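Local coordinates for PUA domain-containing protein (Pyrococcus horikoshii, PDB 3D79), which is of unknown function but carries a PUA domain and may bind RNA, at residues Ala26-Ser29 with Gln30-Glu34. Residues are numbered along the deposited sequence; the frame is centred on the assembly and turned at random.
Sequences AQLS and QMFGE
F32 N donates to L28 O at 2.8 Å, a nearly straight i to i+4 helical bond (161° at the hydrogen). Q30 N to A26 O and M31 N to Q27 O, each 3.1 Å, continue this over the last two turns of helix 18-32. A weak bond from G33 N to S29 O, bent to 129°, closes the turn; G33 has a positive phi, where a CB would press on the carbonyl oxygen of F32, so glycine suits, and it N-caps helix 34-40. S29 turns its hydroxyl back to I25 O, satisfying OG. On the apolar side, L28 crosses M31 and F32 at a slant, a branched leucine suiting this buried face because one methyl, CD2, lies 4.1 Å from both F32 CE2 and M31 CE. The bend at chi3 (-71°) folds the M31 methyl back, with CE 3.6 Å from Q27 O. An alanine at M31 would lose the thioether and its methyl and would probably leave L28 CD2 and F75 less well covered. In the Pre-PUA-like region, L28, M31 and F32 also pack on strand 73-76, whose I74 N and neighbouring D72 O bind the Q27 amide, while L28 and S29 touch A37 of helix 34-40.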
ATOM      1  N   ALA A  26     -11.331 -10.475   1.515  1.00 14.82           N
ATOM      2  CA  ALA A  26     -11.393 -10.899   0.118  1.00 15.29           C
ATOM      3  C   ALA A  26     -10.449 -10.070  -0.760  1.00 15.46           C
ATOM      4  O   ALA A  26      -9.680 -10.622  -1.550  1.00 15.91           O
ATOM      5  CB  ALA A  26     -12.816 -10.809  -0.386  1.00 15.28           C
ATOM      6  N   GLN A  27     -10.489  -8.753  -0.587  1.00 15.84           N
ATOM      7  CA  GLN A  27      -9.629  -7.844  -1.349  1.00 16.55           C
ATOM      8  C   GLN A  27      -8.147  -8.103  -1.079  1.00 16.50           C
ATOM      9  O   GLN A  27      -7.356  -8.221  -2.009  1.00 16.93           O
ATOM     10  CB  GLN A  27      -9.980  -6.384  -1.055  1.00 16.66           C
ATOM     11  CG  GLN A  27     -11.296  -5.918  -1.666  1.00 17.59           C
ATOM     12  CD  GLN A  27     -11.615  -4.467  -1.339  1.00 17.75           C
ATOM     13  OE1 GLN A  27     -10.749  -3.593  -1.415  1.00 18.35           O
ATOM     14  NE2 GLN A  27     -12.869  -4.203  -0.983  1.00 21.13           N
ATOM     15  N   LEU A  28      -7.782  -8.212   0.198  1.00 16.58           N
ATOM     16  CA  LEU A  28      -6.395  -8.470   0.583  1.00 16.63           C
ATOM     17  C   LEU A  28      -5.903  -9.810   0.047  1.00 17.08           C
ATOM     18  O   LEU A  28      -4.775  -9.923  -0.430  1.00 17.32           O
ATOM     19  CB  LEU A  28      -6.250  -8.435   2.106  1.00 16.45           C
ATOM     20  CG  LEU A  28      -6.448  -7.089   2.811  1.00 15.54           C
ATOM     21  CD1 LEU A  28      -6.541  -7.316   4.303  1.00 15.57           C
ATOM     22  CD2 LEU A  28      -5.318  -6.104   2.483  1.00 16.21           C
ATOM     23  N   SER A  29      -6.765 -10.821   0.112  1.00 17.27           N
ATOM     24  CA  SER A  29      -6.412 -12.155  -0.369  1.00 17.99           C
ATOM     25  C   SER A  29      -6.137 -12.171  -1.870  1.00 17.74           C
ATOM     26  O   SER A  29      -5.217 -12.849  -2.329  1.00 17.91           O
ATOM     27  CB  SER A  29      -7.501 -13.169  -0.004  1.00 17.83           C
ATOM     28  OG  SER A  29      -7.580 -13.320   1.410  1.00 20.20           O
ATOM     29  N   GLN A  30      -6.924 -11.414  -2.627  1.00 18.14           N
ATOM     30  CA  GLN A  30      -6.704 -11.320  -4.066  1.00 18.45           C
ATOM     31  C   GLN A  30      -5.378 -10.625  -4.372  1.00 18.34           C
ATOM     32  O   GLN A  30      -4.621 -11.068  -5.239  1.00 18.62           O
ATOM     33  CB  GLN A  30      -7.850 -10.585  -4.753  1.00 18.77           C
ATOM     34  CG  GLN A  30      -7.729 -10.599  -6.273  1.00 21.08           C
ATOM     35  CD  GLN A  30      -8.789  -9.759  -6.944  1.00 23.72           C
ATOM     36  OE1 GLN A  30      -8.842  -8.545  -6.759  1.00 25.82           O
ATOM     37  NE2 GLN A  30      -9.635 -10.402  -7.746  1.00 25.28           N
ATOM     38  N   MET A  31      -5.104  -9.548  -3.643  1.00 17.55           N
ATOM     39  CA  MET A  31      -3.914  -8.733  -3.885  1.00 17.42           C
ATOM     40  C   MET A  31      -2.623  -9.402  -3.422  1.00 17.48           C
ATOM     41  O   MET A  31      -1.632  -9.415  -4.158  1.00 18.06           O
ATOM     42  CB  MET A  31      -4.064  -7.371  -3.212  1.00 17.07           C
ATOM     43  CG  MET A  31      -5.185  -6.518  -3.792  1.00 16.99           C
ATOM     44  SD  MET A  31      -5.167  -4.835  -3.161  1.00 16.84           S
ATOM     45  CE  MET A  31      -5.698  -5.075  -1.459  1.00 16.51           C
ATOM     46  N   PHE A  32      -2.637  -9.963  -2.211  1.00 17.65           N
ATOM     47  CA  PHE A  32      -1.406 -10.444  -1.565  1.00 18.15           C
ATOM     48  C   PHE A  32      -1.306 -11.957  -1.410  1.00 19.16           C
ATOM     49  O   PHE A  32      -0.254 -12.479  -1.030  1.00 19.07           O
ATOM     50  CB  PHE A  32      -1.257  -9.801  -0.191  1.00 17.85           C
ATOM     51  CG  PHE A  32      -1.108  -8.314  -0.244  1.00 17.26           C
ATOM     52  CD1 PHE A  32       0.080  -7.738  -0.683  1.00 17.67           C
ATOM     53  CD2 PHE A  32      -2.157  -7.486   0.142  1.00 17.84           C
ATOM     54  CE1 PHE A  32       0.226  -6.355  -0.740  1.00 17.08           C
ATOM     55  CE2 PHE A  32      -2.020  -6.104   0.096  1.00 17.70           C
ATOM     56  CZ  PHE A  32      -0.829  -5.538  -0.352  1.00 16.92           C
ATOM     57  N   GLY A  33      -2.403 -12.650  -1.690  1.00 20.12           N
ATOM     58  CA  GLY A  33      -2.488 -14.069  -1.394  1.00 21.73           C
ATOM     59  C   GLY A  33      -3.015 -14.256   0.012  1.00 22.98           C
ATOM     60  O   GLY A  33      -2.841 -13.391   0.876  1.00 22.70           O
ATOM     61  N   GLU A  34      -3.650 -15.400   0.241  1.00 24.25           N
ATOM     62  CA  GLU A  34      -4.320 -15.674   1.508  1.00 25.88           C
ATOM     63  C   GLU A  34      -3.365 -15.648   2.708  1.00 26.15           C
ATOM     64  O   GLU A  34      -3.755 -15.219   3.793  1.00 26.59           O
ATOM     65  CB  GLU A  34      -5.098 -17.001   1.414  1.00 26.28           C
ATOM     66  CG  GLU A  34      -6.092 -17.257   2.548  1.00 28.83           C
ATOM     67  CD  GLU A  34      -5.433 -17.847   3.782  1.00 31.56           C
ATOM     68  OE1 GLU A  34      -4.404 -18.546   3.632  1.00 32.83           O
ATOM     69  OE2 GLU A  34      -5.936 -17.613   4.902  1.00 33.20           O
TER